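Local coordinates for protein hypothetical bacterial 6-phosphogluconolactonase (Bacteroides fragilis, PDB 3SCY) that is a putative 6-phosphogluconolactonase with a seven-bladed beta-propeller fold, and so probably hydrolyses 6-phosphogluconolactone to 6-phosphogluconate, at residues R33-E36 against E37-E40. Sequence-based numbering, arbitrary orientation.
Sequences RFNE and ETGE
N35, bonded to E37, T38, G39 and E40, illustrates how an asparagine's side chain and backbone together tie a hairpin connection. E37 N lies in the carbonyl plane 2.9 Å from N35 OD1, making an Asx turn, whereas T38 N, 3.2 Å from N35 OD1, sits above that plane and meets it at a poorer angle. N35 O receives G39 N at 2.8 Å, which with the OD1 bonds completes an Asx motif. CG stands anti to the backbone N (chi1 -168°), beside N35's own carbonyl carbon, pointing OD1 at these following amides. N35 N gives a nearly straight bond (175°) to E40 O. T38 OG1 lies 3.3 Å from N35 CB and CG and accepts a weak bond from E40 N. G39 has a positive phi (85°), where any CB would press on the preceding carbonyl oxygen; the buried F34 ring lies against its backbone, CE1 3.4 Å from G39 O. One water donates to both E36 OE2 and E37 OE2, bridging carboxylates whose like charges might otherwise disfavour their closeness. E40 OE2 forms a salt bridge with K347. The turn joins antiparallel strands 28-35 and 41-48 of one propeller blade, with strand 13-20 flanking 28-35 and N316 and K318 of the neighbouring blade binding the carbonyls of E36 and E37.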
ATOM      1  N   ARG A  33      -6.987  18.573  -3.547  1.00 24.55           N
ATOM      2  CA  ARG A  33      -6.339  19.237  -2.444  1.00 24.97           C
ATOM      3  C   ARG A  33      -7.074  18.750  -1.192  1.00 27.81           C
ATOM      4  O   ARG A  33      -8.298  18.657  -1.221  1.00 30.32           O
ATOM      5  CB  ARG A  33      -6.396  20.766  -2.565  1.00 27.20           C
ATOM      6  CG  ARG A  33      -5.290  21.434  -1.737  1.00 34.49           C
ATOM      7  CD  ARG A  33      -3.940  21.340  -2.441  1.00 41.67           C
ATOM      8  NE  ARG A  33      -3.955  22.216  -3.607  1.00 43.17           N
ATOM      9  CZ  ARG A  33      -3.127  22.175  -4.641  1.00 45.34           C
ATOM     10  NH1 ARG A  33      -2.168  21.253  -4.702  1.00 42.62           N
ATOM     11  NH2 ARG A  33      -3.269  23.030  -5.639  1.00 40.17           N
ATOM     12  N   PHE A  34      -6.362  18.389  -0.128  1.00 24.41           N
ATOM     13  CA  PHE A  34      -7.035  17.960   1.108  1.00 23.76           C
ATOM     14  C   PHE A  34      -6.450  18.738   2.285  1.00 27.78           C
ATOM     15  O   PHE A  34      -5.237  18.681   2.508  1.00 26.26           O
ATOM     16  CB  PHE A  34      -6.910  16.426   1.330  1.00 23.58           C
ATOM     17  CG  PHE A  34      -7.625  15.998   2.599  1.00 24.22           C
ATOM     18  CD1 PHE A  34      -9.009  15.797   2.611  1.00 26.49           C
ATOM     19  CD2 PHE A  34      -6.928  15.856   3.796  1.00 24.82           C
ATOM     20  CE1 PHE A  34      -9.674  15.452   3.791  1.00 27.03           C
ATOM     21  CE2 PHE A  34      -7.596  15.493   4.972  1.00 27.58           C
ATOM     22  CZ  PHE A  34      -8.964  15.307   4.964  1.00 26.64           C
ATOM     23  N   ASN A  35      -7.305  19.437   3.057  1.00 27.12           N
ATOM     24  CA  ASN A  35      -6.810  20.198   4.198  1.00 26.82           C
ATOM     25  C   ASN A  35      -6.784  19.302   5.442  1.00 28.78           C
ATOM     26  O   ASN A  35      -7.844  18.870   5.900  1.00 28.61           O
ATOM     27  CB  ASN A  35      -7.672  21.437   4.408  1.00 31.33           C
ATOM     28  CG  ASN A  35      -7.071  22.406   5.368  1.00 37.55           C
ATOM     29  OD1 ASN A  35      -6.660  22.050   6.483  1.00 37.13           O
ATOM     30  ND2 ASN A  35      -6.955  23.647   4.939  1.00 36.47           N
ATOM     31  N   GLU A  36      -5.573  18.990   5.965  1.00 27.34           N
ATOM     32  CA  GLU A  36      -5.427  18.080   7.117  1.00 25.79           C
ATOM     33  C   GLU A  36      -5.731  18.779   8.465  1.00 30.52           C
ATOM     34  O   GLU A  36      -5.558  18.157   9.506  1.00 29.01           O
ATOM     35  CB  GLU A  36      -4.054  17.376   7.153  1.00 26.13           C
ATOM     36  CG  GLU A  36      -2.836  18.278   7.327  1.00 29.15           C
ATOM     37  CD  GLU A  36      -1.536  17.620   7.759  1.00 39.08           C
ATOM     38  OE1 GLU A  36      -1.502  16.378   7.929  1.00 29.02           O
ATOM     39  OE2 GLU A  36      -0.556  18.368   7.983  1.00 36.78           O
ATOM     40  N   GLU A  37      -6.170  20.043   8.447  1.00 28.27           N
ATOM     41  CA  GLU A  37      -6.557  20.713   9.709  1.00 29.29           C
ATOM     42  C   GLU A  37      -8.085  20.882   9.745  1.00 35.89           C
ATOM     43  O   GLU A  37      -8.664  20.982  10.833  1.00 37.37           O
ATOM     44  CB  GLU A  37      -5.833  22.073   9.938  1.00 32.21           C
ATOM     45  CG  GLU A  37      -4.320  22.012  10.164  1.00 42.43           C
ATOM     46  CD  GLU A  37      -3.695  21.237  11.316  1.00 54.12           C
ATOM     47  OE1 GLU A  37      -4.349  21.091  12.373  1.00 46.45           O
ATOM     48  OE2 GLU A  37      -2.516  20.830  11.182  1.00 41.30           O
ATOM     49  N   THR A  38      -8.753  20.888   8.570  1.00 31.94           N
ATOM     50  CA  THR A  38     -10.213  21.067   8.495  1.00 32.20           C
ATOM     51  C   THR A  38     -11.001  19.914   7.856  1.00 33.84           C
ATOM     52  O   THR A  38     -12.215  19.834   8.066  1.00 33.25           O
ATOM     53  CB  THR A  38     -10.585  22.333   7.721  1.00 40.18           C
ATOM     54  OG1 THR A  38     -10.202  22.161   6.362  1.00 37.19           O
ATOM     55  CG2 THR A  38      -9.967  23.604   8.309  1.00 39.47           C
ATOM     56  N   GLY A  39     -10.340  19.075   7.042  1.00 28.55           N
ATOM     57  CA  GLY A  39     -11.023  17.973   6.376  1.00 26.89           C
ATOM     58  C   GLY A  39     -11.696  18.336   5.071  1.00 31.25           C
ATOM     59  O   GLY A  39     -12.327  17.482   4.443  1.00 28.86           O
ATOM     60  N   GLU A  40     -11.546  19.602   4.639  1.00 31.65           N
ATOM     61  CA  GLU A  40     -12.094  20.090   3.374  1.00 31.26           C
ATOM     62  C   GLU A  40     -11.249  19.607   2.200  1.00 32.40           C
ATOM     63  O   GLU A  40     -10.034  19.496   2.323  1.00 32.00           O
ATOM     64  CB  GLU A  40     -12.171  21.628   3.362  1.00 34.40           C
ATOM     65  CG  GLU A  40     -13.017  22.230   4.486  1.00 46.54           C
ATOM     66  CD  GLU A  40     -14.518  21.990   4.484  1.00 68.03           C
ATOM     67  OE1 GLU A  40     -15.053  21.504   3.461  1.00 41.38           O
ATOM     68  OE2 GLU A  40     -15.171  22.329   5.499  1.00 71.10           O
TER
HETATM   69  O   HOH W   1      -0.841  20.925   8.829  1.00 37.31           O